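Local atomic coordinates of agmatine ureohydrolase (Thermoplasma volcanium GSS1, PDB entry 3PZL), a protein that probably hydrolyses agmatine to putrescine and urea at a centre of two manganese ions in each subunit. Residues F40-D45 / G88-S93; S48-G53 / G242-F247; S54-D59 / S274-N279; A236-V241 / G280-L285. One frame throughout, in Å; residues are numbered along the deposited sequence.

Contact 1. Residues F40-D45 / G88-S93; sequences FGIPFD and GDMEES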
loop_
_atom_site.group_PDB
_atom_site.type_symbol
_atom_site.label_atom_id
_atom_site.label_comp_id
_atom_site.label_asym_id
_atom_site.label_seq_id
_atom_site.Cartn_x
_atom_site.Cartn_y
_atom_site.Cartn_z
ATOM N N PHE B 40 11.383 26.676 -5.875
ATOM C CA PHE B 40 10.242 26.975 -5.039
ATOM C C PHE B 40 9.042 26.100 -5.369
ATOM O O PHE B 40 8.832 25.714 -6.511
ATOM C CB PHE B 40 9.877 28.474 -5.097
ATOM C CG PHE B 40 9.502 28.965 -6.466
ATOM C CD1 PHE B 40 10.460 29.484 -7.319
ATOM C CD2 PHE B 40 8.180 28.907 -6.896
ATOM C CE1 PHE B 40 10.105 29.925 -8.587
ATOM C CE2 PHE B 40 7.829 29.354 -8.144
ATOM C CZ PHE B 40 8.785 29.865 -8.990
ATOM N N GLY B 41 8.266 25.797 -4.339
ATOM C CA GLY B 41 7.113 24.959 -4.486
ATOM C C GLY B 41 5.818 25.719 -4.482
ATOM O O GLY B 41 5.672 26.734 -3.803
ATOM N N ILE B 42 4.863 25.198 -5.243
ATOM C CA ILE B 42 3.516 25.730 -5.282
ATOM C C ILE B 42 2.551 24.548 -5.142
ATOM O O ILE B 42 2.328 23.813 -6.084
ATOM C CB ILE B 42 3.343 26.551 -6.584
ATOM C CG1 ILE B 42 4.063 27.890 -6.399
ATOM C CG2 ILE B 42 1.868 26.755 -6.969
ATOM C CD1 ILE B 42 4.377 28.573 -7.648
ATOM N N PRO B 43 2.006 24.336 -3.942
ATOM C CA PRO B 43 1.190 23.167 -3.669
ATOM C C PRO B 43 -0.267 23.362 -4.053
ATOM O O PRO B 43 -1.131 23.497 -3.182
ATOM C CB PRO B 43 1.327 22.993 -2.150
ATOM C CG PRO B 43 1.921 24.259 -1.642
ATOM C CD PRO B 43 2.129 25.199 -2.761
ATOM N N PHE B 44 -0.548 23.384 -5.344
ATOM C CA PHE B 44 -1.906 23.666 -5.791
ATOM C C PHE B 44 -2.440 22.567 -6.690
ATOM O O PHE B 44 -1.742 22.038 -7.542
ATOM C CB PHE B 44 -2.019 25.024 -6.475
ATOM C CG PHE B 44 -3.352 25.256 -7.096
ATOM C CD1 PHE B 44 -4.391 25.760 -6.337
ATOM C CD2 PHE B 44 -3.575 24.962 -8.442
ATOM C CE1 PHE B 44 -5.624 25.979 -6.900
ATOM C CE2 PHE B 44 -4.803 25.175 -9.006
ATOM C CZ PHE B 44 -5.828 25.685 -8.234
ATOM N N ASP B 45 -3.722 22.280 -6.536
ATOM C CA ASP B 45 -4.239 20.985 -6.929
ATOM C C ASP B 45 -5.681 21.060 -7.354
ATOM O O ASP B 45 -6.215 20.092 -7.900
ATOM C CB ASP B 45 -4.195 20.097 -5.685
ATOM C CG ASP B 45 -3.979 18.697 -6.021
ATOM O OD1 ASP B 45 -4.143 18.400 -7.238
ATOM O OD2 ASP B 45 -3.655 17.896 -5.092
ATOM N N GLY B 88 11.146 27.316 -0.232
ATOM C CA GLY B 88 10.041 26.604 0.386
ATOM C C GLY B 88 8.750 26.641 -0.435
ATOM O O GLY B 88 8.762 26.630 -1.659
ATOM N N ASP B 89 7.621 26.651 0.250
ATOM C CA ASP B 89 6.314 26.488 -0.378
ATOM C C ASP B 89 5.409 27.673 -0.127
ATOM O O ASP B 89 5.574 28.399 0.856
ATOM C CB ASP B 89 5.624 25.241 0.170
ATOM C CG ASP B 89 6.073 23.941 -0.532
ATOM O OD1 ASP B 89 7.108 23.914 -1.260
ATOM O OD2 ASP B 89 5.367 22.931 -0.342
HETATM N N MSE B 90 4.453 27.861 -1.024
HETATM C CA MSE B 90 3.508 28.950 -0.932
HETATM C C MSE B 90 2.332 28.392 -0.171
HETATM O O MSE B 90 2.127 27.193 -0.195
HETATM C CB MSE B 90 3.114 29.377 -2.344
HETATM C CG MSE B 90 1.896 30.254 -2.464
HETATM SE SE MSE B 90 1.277 30.345 -4.338
HETATM C CE MSE B 90 -0.456 31.252 -4.050
ATOM N N GLU B 91 1.565 29.250 0.510
ATOM C CA GLU B 91 0.294 28.849 1.160
ATOM C C GLU B 91 -0.569 28.076 0.181
ATOM O O GLU B 91 -0.508 28.277 -1.038
ATOM C CB GLU B 91 -0.542 30.059 1.630
ATOM C CG GLU B 91 0.035 30.920 2.760
ATOM C CD GLU B 91 -0.376 32.411 2.590
ATOM O OE1 GLU B 91 -1.483 32.650 2.038
ATOM O OE2 GLU B 91 0.397 33.339 2.992
ATOM N N GLU B 92 -1.385 27.192 0.718
ATOM C CA GLU B 92 -2.332 26.520 -0.097
ATOM C C GLU B 92 -3.507 27.466 -0.340
ATOM O O GLU B 92 -3.833 28.308 0.508
ATOM C CB GLU B 92 -2.775 25.258 0.613
ATOM C CG GLU B 92 -1.677 24.195 0.722
ATOM C CD GLU B 92 -2.265 22.801 0.998
ATOM O OE1 GLU B 92 -3.155 22.675 1.892
ATOM O OE2 GLU B 92 -1.843 21.825 0.317
ATOM N N SER B 93 -4.131 27.332 -1.507
ATOM C CA SER B 93 -5.267 28.160 -1.883
ATOM C C SER B 93 -6.193 27.354 -2.790
ATOM O O SER B 93 -5.730 26.480 -3.535
ATOM C CB SER B 93 -4.764 29.422 -2.587
ATOM O OG SER B 93 -5.839 30.223 -3.065
#
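Gly41 and Asp89 form a parallel bridge between strands 37-42 and 84-90, neighbours at one margin of the eight-stranded parallel sheet of the arginase fold. The short strand axes approach to 4.8 Å at an angle of 31°. Gly41 bonds in the usual parallel manner to the residues that flank Asp89: its N donates to Gly88 O (2.8 Å, nearly straight at 171°), and its O accepts from Met90 N at 3.2 Å in a more bent bond. Because Gly41 carries no side chain, the Asp89 carboxylate can lie against the opposing backbone, with OD1 3.4 Å from Gly41 CA. With CG anti to the carbonyl carbon (chi1 -83°), the carboxyl carbon of Asp89 is set on the Gly41 side, and OD1 also forms a salt bridge with Arg62 NH1. The contact continues through Pro43, the centre of an inverse gamma turn. Its ring faces the other segment, CD lying 3.2 Å from Met90 O, while CG comes up to Asp89 OD2. On the other flank the selenium of Met90, a selenomethionine, packs on Ile42 CG1 (4.2 Å). Farther on, the Phe44 ring presents its edge to Ser93, CD1 being 3.2 Å from Ser93 O with the oxygen in the ring plane. Helix 96-112 packs on Ile42, Phe44, Met90 and Ser93, and strand 116-121 pairs with 37-42 on its other side. Asp89 and Met90 also join an antiparallel ladder with a strand of a neighbouring subunit, which carries the sheet across the interface.

Contact 2. Residues S48-G53 / G242-F247; sequences SSYRRG and GTPEPF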
loop_
_atom_site.group_PDB
_atom_site.type_symbol
_atom_site.label_atom_id
_atom_site.label_comp_id
_atom_site.label_asym_id
_atom_site.label_seq_id
_atom_site.Cartn_x
_atom_site.Cartn_y
_atom_site.Cartn_z
ATOM N N SER B 48 -7.687 19.324 -10.372
ATOM C CA SER B 48 -7.282 17.991 -10.816
ATOM C C SER B 48 -8.349 16.963 -10.515
ATOM O O SER B 48 -8.772 16.816 -9.377
ATOM C CB SER B 48 -5.965 17.559 -10.144
ATOM O OG SER B 48 -4.860 18.287 -10.649
ATOM N N SER B 49 -8.768 16.231 -11.530
ATOM C CA SER B 49 -9.925 15.380 -11.353
ATOM C C SER B 49 -9.593 13.947 -10.994
ATOM O O SER B 49 -10.122 13.420 -10.007
ATOM C CB SER B 49 -10.797 15.380 -12.591
ATOM O OG SER B 49 -11.853 14.463 -12.366
ATOM N N TYR B 50 -8.740 13.314 -11.809
ATOM C CA TYR B 50 -8.539 11.884 -11.699
ATOM C C TYR B 50 -7.779 11.435 -10.416
ATOM O O TYR B 50 -8.384 10.903 -9.491
ATOM C CB TYR B 50 -7.941 11.313 -12.973
ATOM C CG TYR B 50 -7.925 9.808 -12.920
ATOM C CD1 TYR B 50 -9.103 9.110 -12.791
ATOM C CD2 TYR B 50 -6.738 9.086 -12.982
ATOM C CE1 TYR B 50 -9.121 7.751 -12.721
ATOM C CE2 TYR B 50 -6.750 7.723 -12.936
ATOM C CZ TYR B 50 -7.964 7.060 -12.777
ATOM O OH TYR B 50 -8.055 5.681 -12.718
ATOM N N ARG B 51 -6.466 11.611 -10.370
ATOM C CA ARG B 51 -5.699 11.276 -9.186
ATOM C C ARG B 51 -5.346 12.565 -8.529
ATOM O O ARG B 51 -4.916 13.522 -9.191
ATOM C CB ARG B 51 -4.408 10.558 -9.554
ATOM C CG ARG B 51 -4.583 9.083 -9.844
ATOM C CD ARG B 51 -3.298 8.481 -10.273
ATOM N NE ARG B 51 -3.446 7.085 -10.630
ATOM C CZ ARG B 51 -2.475 6.336 -11.165
ATOM N NH1 ARG B 51 -1.273 6.841 -11.442
ATOM N NH2 ARG B 51 -2.707 5.064 -11.449
ATOM N N ARG B 52 -5.496 12.600 -7.218
ATOM C CA ARG B 52 -5.178 13.817 -6.503
ATOM C C ARG B 52 -4.000 13.659 -5.536
ATOM O O ARG B 52 -3.590 12.547 -5.261
ATOM C CB ARG B 52 -6.419 14.427 -5.875
ATOM C CG ARG B 52 -6.295 15.911 -5.872
ATOM C CD ARG B 52 -7.538 16.575 -5.457
ATOM N NE ARG B 52 -8.253 17.264 -6.528
ATOM C CZ ARG B 52 -8.546 18.561 -6.502
ATOM N NH1 ARG B 52 -8.172 19.327 -5.469
ATOM N NH2 ARG B 52 -9.243 19.096 -7.494
ATOM N N GLY B 53 -3.399 14.763 -5.097
ATOM C CA GLY B 53 -2.154 14.683 -4.323
ATOM C C GLY B 53 -0.950 15.445 -4.866
ATOM O O GLY B 53 0.066 15.528 -4.193
ATOM N N GLY B 242 -0.626 12.103 -12.261
ATOM C CA GLY B 242 -2.052 12.330 -11.959
ATOM C C GLY B 242 -2.998 11.757 -13.006
ATOM O O GLY B 242 -4.113 11.356 -12.668
ATOM N N THR B 243 -2.564 11.723 -14.269
ATOM C CA THR B 243 -3.349 11.123 -15.353
ATOM C C THR B 243 -2.451 10.253 -16.279
ATOM O O THR B 243 -1.927 10.737 -17.300
ATOM C CB THR B 243 -4.088 12.213 -16.212
ATOM O OG1 THR B 243 -3.159 12.820 -17.127
ATOM C CG2 THR B 243 -4.742 13.304 -15.331
ATOM N N PRO B 244 -2.302 8.969 -15.945
ATOM C CA PRO B 244 -1.357 8.138 -16.651
ATOM C C PRO B 244 -1.821 7.880 -18.056
ATOM O O PRO B 244 -3.028 7.769 -18.282
ATOM C CB PRO B 244 -1.371 6.821 -15.856
ATOM C CG PRO B 244 -2.321 7.008 -14.742
ATOM C CD PRO B 244 -3.159 8.186 -15.042
ATOM N N GLU B 245 -0.875 7.798 -18.985
ATOM C CA GLU B 245 -1.160 7.455 -20.389
ATOM C C GLU B 245 -0.076 6.514 -20.932
ATOM O O GLU B 245 1.078 6.924 -21.099
ATOM C CB GLU B 245 -1.252 8.711 -21.247
ATOM C CG GLU B 245 -2.529 9.478 -21.058
ATOM C CD GLU B 245 -3.686 8.912 -21.858
ATOM O OE1 GLU B 245 -3.417 8.172 -22.838
ATOM O OE2 GLU B 245 -4.857 9.221 -21.521
ATOM N N PRO B 246 -0.441 5.245 -21.204
ATOM C CA PRO B 246 0.568 4.282 -21.678
ATOM C C PRO B 246 1.152 4.727 -23.006
ATOM O O PRO B 246 0.590 5.657 -23.659
ATOM C CB PRO B 246 -0.221 2.977 -21.844
ATOM C CG PRO B 246 -1.453 3.168 -20.996
ATOM C CD PRO B 246 -1.776 4.635 -21.050
ATOM N N PHE B 247 2.260 4.071 -23.393
ATOM C CA PHE B 247 2.984 4.361 -24.666
ATOM C C PHE B 247 3.607 5.768 -24.654
ATOM O O PHE B 247 3.450 6.528 -25.622
ATOM C CB PHE B 247 2.074 4.248 -25.908
ATOM C CG PHE B 247 1.020 3.148 -25.837
ATOM C CD1 PHE B 247 1.375 1.826 -25.589
ATOM C CD2 PHE B 247 -0.326 3.450 -26.086
ATOM C CE1 PHE B 247 0.409 0.841 -25.547
ATOM C CE2 PHE B 247 -1.306 2.470 -26.056
ATOM C CZ PHE B 247 -0.942 1.153 -25.785
#
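The carbonyl oxygen of Gly242 is the atom on which Tyr50 and Arg51 converge. Arg51 N donates to Gly242 O at 3.3 Å in a bent bond (138°). The same oxygen is approached by Arg51 CB at 3.2 Å, and it lies in the plane of the Tyr50 ring at its edge, 3.5 Å from CD2. Pro244, two residues on, adds an apolar part. Its CG sits over one face of the Arg51 guanidinium, toward the rim and 3.5 Å from NH1, with the two side chains meeting tip to tip. Its CD packs against Tyr50 CE2 (4.2 Å), where proline and tyrosine cross at about a right angle. Arg51 reaches this position with an extended chain: CD is anti at chi2 177° and NE at chi3 -177°. The polar ends of the guanidinium are held from outside, NH1 by Val241 O and NH2 by Asn281 OD1 of a neighbouring subunit; the proline thus lies over a group that is also held by hydrogen bonds. Within the 48-53 loop, Arg52 grips Ser48 O side-on with NE (2.9 Å) and NH2. Next to Gly242, Thr243 turns away from the other loop, its side chain about 3 Å, nearest atoms, from those of the manganese ligands His146 and Asp231, which places the contact beside the metal centre. The 48-53 loop links strand 37-42 to helix 57-65, the 242-247 loop lies between strand 223-229 and helix 251-261, and Gly242 is backbone-bonded to Glu272, just past strand 265-271.

Contact 3. Residues S54-D59 / S274-N279; sequences SKYAPD and SPLYDN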
loop_
_atom_site.group_PDB
_atom_site.type_symbol
_atom_site.label_atom_id
_atom_site.label_comp_id
_atom_site.label_asym_id
_atom_site.label_seq_id
_atom_site.Cartn_x
_atom_site.Cartn_y
_atom_site.Cartn_z
ATOM N N SER B 54 -1.049 16.018 -6.063
ATOM C CA SER B 54 -0.012 16.963 -6.547
ATOM C C SER B 54 0.495 17.950 -5.479
ATOM O O SER B 54 1.705 18.154 -5.368
ATOM C CB SER B 54 -0.534 17.794 -7.699
ATOM O OG SER B 54 -0.279 17.114 -8.876
ATOM N N LYS B 55 -0.425 18.566 -4.722
ATOM C CA LYS B 55 -0.055 19.433 -3.611
ATOM C C LYS B 55 1.205 18.969 -2.856
ATOM O O LYS B 55 1.970 19.799 -2.414
ATOM C CB LYS B 55 -1.210 19.545 -2.590
ATOM C CG LYS B 55 -2.508 20.112 -3.124
ATOM C CD LYS B 55 -3.572 20.428 -2.035
ATOM C CE LYS B 55 -4.630 21.497 -2.580
ATOM N NZ LYS B 55 -5.431 22.228 -1.520
ATOM N N TYR B 56 1.395 17.659 -2.679
ATOM C CA TYR B 56 2.459 17.161 -1.806
ATOM C C TYR B 56 3.734 16.870 -2.596
ATOM O O TYR B 56 4.733 16.393 -2.033
ATOM C CB TYR B 56 2.042 15.909 -0.992
ATOM C CG TYR B 56 0.752 16.058 -0.211
ATOM C CD1 TYR B 56 0.665 16.947 0.883
ATOM C CD2 TYR B 56 -0.384 15.334 -0.563
ATOM C CE1 TYR B 56 -0.509 17.118 1.597
ATOM C CE2 TYR B 56 -1.576 15.484 0.151
ATOM C CZ TYR B 56 -1.638 16.372 1.231
ATOM O OH TYR B 56 -2.839 16.505 1.924
ATOM N N ALA B 57 3.718 17.156 -3.894
ATOM C CA ALA B 57 4.876 16.816 -4.727
ATOM C C ALA B 57 6.149 17.541 -4.264
ATOM O O ALA B 57 7.182 16.904 -4.086
ATOM C CB ALA B 57 4.590 17.055 -6.190
ATOM N N PRO B 58 6.075 18.862 -4.037
ATOM C CA PRO B 58 7.294 19.564 -3.715
ATOM C C PRO B 58 7.902 19.038 -2.431
ATOM O O PRO B 58 9.121 18.856 -2.350
ATOM C CB PRO B 58 6.848 21.023 -3.575
ATOM C CG PRO B 58 5.643 21.127 -4.356
ATOM C CD PRO B 58 4.945 19.795 -4.148
ATOM N N ASP B 59 7.076 18.757 -1.437
ATOM C CA ASP B 59 7.611 18.140 -0.260
ATOM C C ASP B 59 8.283 16.779 -0.565
ATOM O O ASP B 59 9.391 16.491 -0.060
ATOM C CB ASP B 59 6.553 17.998 0.819
ATOM C CG ASP B 59 7.131 17.423 2.095
ATOM O OD1 ASP B 59 8.069 18.034 2.617
ATOM O OD2 ASP B 59 6.686 16.368 2.579
ATOM N N SER B 274 1.918 12.703 -8.351
ATOM C CA SER B 274 1.365 12.618 -7.032
ATOM C C SER B 274 2.005 11.528 -6.199
ATOM O O SER B 274 1.722 10.346 -6.423
ATOM C CB SER B 274 -0.117 12.333 -7.100
ATOM O OG SER B 274 -0.641 12.289 -5.761
ATOM N N PRO B 275 2.822 11.926 -5.189
ATOM C CA PRO B 275 3.651 11.015 -4.339
ATOM C C PRO B 275 2.836 9.953 -3.592
ATOM O O PRO B 275 3.411 8.953 -3.180
ATOM C CB PRO B 275 4.298 11.937 -3.322
ATOM C CG PRO B 275 3.904 13.350 -3.722
ATOM C CD PRO B 275 2.778 13.308 -4.690
ATOM N N LEU B 276 1.524 10.159 -3.425
ATOM C CA LEU B 276 0.644 9.190 -2.742
ATOM C C LEU B 276 0.475 7.887 -3.527
ATOM O O LEU B 276 0.132 6.819 -2.945
ATOM C CB LEU B 276 -0.749 9.791 -2.472
ATOM C CG LEU B 276 -0.798 11.145 -1.717
ATOM C CD1 LEU B 276 -2.216 11.777 -1.661
ATOM C CD2 LEU B 276 -0.181 11.045 -0.310
ATOM N N TYR B 277 0.749 7.964 -4.828
ATOM C CA TYR B 277 0.495 6.837 -5.710
ATOM C C TYR B 277 1.647 5.893 -5.989
ATOM O O TYR B 277 1.462 4.950 -6.745
ATOM C CB TYR B 277 -0.119 7.299 -7.005
ATOM C CG TYR B 277 -1.577 7.646 -6.838
ATOM C CD1 TYR B 277 -1.958 8.919 -6.362
ATOM C CD2 TYR B 277 -2.588 6.689 -7.142
ATOM C CE1 TYR B 277 -3.288 9.241 -6.197
ATOM C CE2 TYR B 277 -3.940 7.010 -6.984
ATOM C CZ TYR B 277 -4.277 8.283 -6.497
ATOM O OH TYR B 277 -5.596 8.609 -6.349
ATOM N N ASP B 278 2.804 6.114 -5.353
ATOM C CA ASP B 278 3.904 5.133 -5.405
ATOM C C ASP B 278 4.757 5.221 -4.158
ATOM O O ASP B 278 4.393 5.909 -3.214
ATOM C CB ASP B 278 4.766 5.244 -6.686
ATOM C CG ASP B 278 5.744 6.436 -6.670
ATOM O OD1 ASP B 278 5.817 7.206 -5.684
ATOM O OD2 ASP B 278 6.470 6.623 -7.673
ATOM N N ASN B 279 5.888 4.516 -4.160
ATOM C CA ASN B 279 6.792 4.499 -3.005
ATOM C C ASN B 279 7.952 5.463 -3.074
ATOM O O ASN B 279 8.819 5.446 -2.204
ATOM C CB ASN B 279 7.309 3.091 -2.767
ATOM C CG ASN B 279 6.346 2.277 -1.951
ATOM O OD1 ASN B 279 5.703 2.790 -1.011
ATOM N ND2 ASN B 279 6.243 0.996 -2.280
#
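The backbones of 54-59 and 274-279 come closest at Ser54 and Ser274, whose CA atoms are 4.6 Å apart, and no hydrogen bond joins the two segments. Each turns tightly on itself, Ala57 N bonding to Ser54 O (2.7 Å) and Tyr277 N to Ser274 O (3.0 Å). Pro275 and Tyr56 carry the largest shares of the packing. The CG of the proline ring lies 3.6 Å from Tyr56 O, touches Tyr56 CB, and comes within 3.7 Å of Ala57 CA, so that the proline rests on the backbone as helix 57-65 begins; its CD faces the Ala57 methyl CB. This is the meeting of a helix start with the 3-10 turn 275-277, which follows strand 265-271, one of the two central strands of the parallel arginase-fold sheet; both pieces thus lie in connections after sheet strands. Farther out, Leu276 reaches across obliquely to Tyr56. Its CD1 approaches the CD2 and CE2 side of the ring, 4.1 Å from CD2. Tyr56 CG lies anti to its carbonyl carbon and beside its own N (chi1 -52°), which starts the ring out toward that leucine. Beyond the ring, Tyr56 OH makes a weak hydrogen bond to Tyr50 O of a neighbouring subunit, and Leu276 packs on Tyr277 of that same subunit, so this side of the contact belongs to an interface. At the inner end the Ser274 hydroxyl is anti to its backbone N (chi1 -179°). It stands 3.8 Å from Ser54 N without bonding to it, and OG is instead hydrogen-bonded to Arg52 O, in the loop that leads into Ser54.

Contact 4. Residues A236-V241 / G280-L285; sequences AYAPAV and GNTSML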
loop_
_atom_site.group_PDB
_atom_site.type_symbol
_atom_site.label_atom_id
_atom_site.label_comp_id
_atom_site.label_asym_id
_atom_site.label_seq_id
_atom_site.Cartn_x
_atom_site.Cartn_y
_atom_site.Cartn_z
ATOM N N ALA B 236 5.771 3.494 -16.870
ATOM C CA ALA B 236 6.806 2.608 -16.319
ATOM C C ALA B 236 7.879 3.375 -15.551
ATOM O O ALA B 236 8.508 2.823 -14.641
ATOM C CB ALA B 236 7.467 1.752 -17.397
ATOM N N TYR B 237 8.113 4.627 -15.937
ATOM C CA TYR B 237 9.194 5.427 -15.354
ATOM C C TYR B 237 8.654 6.444 -14.387
ATOM O O TYR B 237 9.331 6.801 -13.451
ATOM C CB TYR B 237 10.003 6.139 -16.416
ATOM C CG TYR B 237 10.597 5.253 -17.471
ATOM C CD1 TYR B 237 11.741 4.507 -17.225
ATOM C CD2 TYR B 237 10.024 5.173 -18.735
ATOM C CE1 TYR B 237 12.298 3.710 -18.208
ATOM C CE2 TYR B 237 10.580 4.384 -19.736
ATOM C CZ TYR B 237 11.712 3.657 -19.468
ATOM O OH TYR B 237 12.270 2.890 -20.477
ATOM N N ALA B 238 7.428 6.886 -14.603
ATOM C CA ALA B 238 6.744 7.819 -13.693
ATOM C C ALA B 238 5.353 7.259 -13.330
ATOM O O ALA B 238 4.343 7.750 -13.818
ATOM C CB ALA B 238 6.602 9.178 -14.372
ATOM N N PRO B 239 5.291 6.198 -12.519
ATOM C CA PRO B 239 4.029 5.526 -12.157
ATOM C C PRO B 239 2.996 6.410 -11.452
ATOM O O PRO B 239 1.810 6.080 -11.438
ATOM C CB PRO B 239 4.481 4.464 -11.145
ATOM C CG PRO B 239 5.916 4.249 -11.407
ATOM C CD PRO B 239 6.464 5.530 -11.921
ATOM N N ALA B 240 3.437 7.495 -10.845
ATOM C CA ALA B 240 2.591 8.229 -9.917
ATOM C C ALA B 240 2.082 9.551 -10.508
ATOM O O ALA B 240 1.712 10.461 -9.785
ATOM C CB ALA B 240 3.346 8.483 -8.679
ATOM N N VAL B 241 2.072 9.672 -11.820
ATOM C CA VAL B 241 1.475 10.856 -12.425
ATOM C C VAL B 241 -0.063 10.895 -12.233
ATOM O O VAL B 241 -0.717 9.851 -12.081
ATOM C CB VAL B 241 1.856 10.945 -13.907
ATOM C CG1 VAL B 241 3.337 11.184 -14.021
ATOM C CG2 VAL B 241 1.467 9.669 -14.623
ATOM N N GLY B 280 7.986 6.305 -4.104
ATOM C CA GLY B 280 9.023 7.337 -4.170
ATOM C C GLY B 280 9.751 7.402 -5.498
ATOM O O GLY B 280 10.449 8.391 -5.762
ATOM N N ASN B 281 9.568 6.395 -6.361
ATOM C CA ASN B 281 10.364 6.358 -7.578
ATOM C C ASN B 281 10.066 7.518 -8.506
ATOM O O ASN B 281 10.947 7.989 -9.235
ATOM C CB ASN B 281 10.303 4.999 -8.290
ATOM C CG ASN B 281 11.068 3.885 -7.506
ATOM O OD1 ASN B 281 11.732 4.143 -6.488
ATOM N ND2 ASN B 281 10.949 2.644 -7.971
ATOM N N THR B 282 8.842 8.018 -8.461
ATOM C CA THR B 282 8.448 9.114 -9.367
ATOM C C THR B 282 9.059 10.459 -8.907
ATOM O O THR B 282 9.609 11.220 -9.694
ATOM C CB THR B 282 6.920 9.216 -9.497
ATOM O OG1 THR B 282 6.393 7.963 -9.942
ATOM C CG2 THR B 282 6.539 10.280 -10.482
ATOM N N SER B 283 9.021 10.723 -7.611
ATOM C CA SER B 283 9.656 11.927 -7.092
ATOM C C SER B 283 11.176 11.840 -7.170
ATOM O O SER B 283 11.868 12.847 -7.116
ATOM C CB SER B 283 9.186 12.224 -5.672
ATOM O OG SER B 283 9.447 11.114 -4.862
HETATM N N MSE B 284 11.690 10.633 -7.309
HETATM C CA MSE B 284 13.111 10.443 -7.452
HETATM C C MSE B 284 13.528 10.806 -8.878
HETATM O O MSE B 284 14.565 11.421 -9.106
HETATM C CB MSE B 284 13.485 9.013 -7.154
HETATM C CG MSE B 284 14.976 8.798 -7.046
HETATM SE SE MSE B 284 15.709 9.789 -5.485
HETATM C CE MSE B 284 17.523 9.094 -5.554
ATOM N N LEU B 285 12.729 10.411 -9.854
ATOM C CA LEU B 285 12.983 10.842 -11.216
ATOM C C LEU B 285 12.802 12.362 -11.275
ATOM O O LEU B 285 13.623 13.064 -11.889
ATOM C CB LEU B 285 12.031 10.160 -12.187
ATOM C CG LEU B 285 12.061 10.651 -13.626
ATOM C CD1 LEU B 285 13.426 10.513 -14.214
ATOM C CD2 LEU B 285 11.128 9.828 -14.385
#
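Ala240 and Thr282 join a type I beta turn, Ala238 to Val241, to the first turn of helix 281-303, for which Gly280 is the N-cap residue. The turn lies in the loop after strand 223-229, which ends at the manganese ligand Asp229. The polar link between the segments is a single hydrogen bond, from Ala240 N to Thr282 OG1 (3.1 Å, bent at 139°), with chi1 of the threonine (-56°) turning OG1 to the beta turn. Thr282 OG1 is also hydrogen-bonded to Asp278 OD2, while Asp278 OD1 takes the N-H of Gly280, so this one carboxylate serves both the threonine and the helix start. On the helix side, Gly280 O accepts from both Met284 N and Ser283 OG (3.0 Å). Across a subunit boundary, Pro239 O receives a hydrogen bond from Asn281 ND2 of a neighbouring subunit, which draws the turn into the assembly.

Van der Waals packing makes up the rest of the contact. Thr282 CB meets the methyl of Ala240, CB to CB at 3.7 Å. Thr282 CG2, anti to the backbone N, lies 4.0 Å from Ala238 CB. Pro239 and Thr282 slide past each other in opposite directions, the proline CD passing close to OG1. One helical turn on from Thr282, Leu285 points toward the loop and meets Tyr237 through one branch, its CD2 methyl, which lies 3.6 Å from Tyr237 O and 4.4 Å from Tyr237 CB.

Overall arrangement
The first segments of contacts 1, 2 and 3 follow one another from strand 37-42 through its loop into helix 57-65. Contact 1 closes at 88-93 before contact 4 opens at 236-241, followed by 242-247, 274-279 and 280-285. Contacts 2, 3 and 4 have centres 9 to 12 Å apart and are tied by Arg52 O to Ser274 OG, Arg51 NH1 to Val241 O and Ser274 N to Ala240 O. The centre of contact 1 is about 13 Å from contact 3 and 19 to 20 Å from the others; Asp45, Pro43 and Glu92 touch Lys55. Early and late loops thus meet near the manganese centre, contact 2 next to it, whereas contact 1 belongs to the sheet margin.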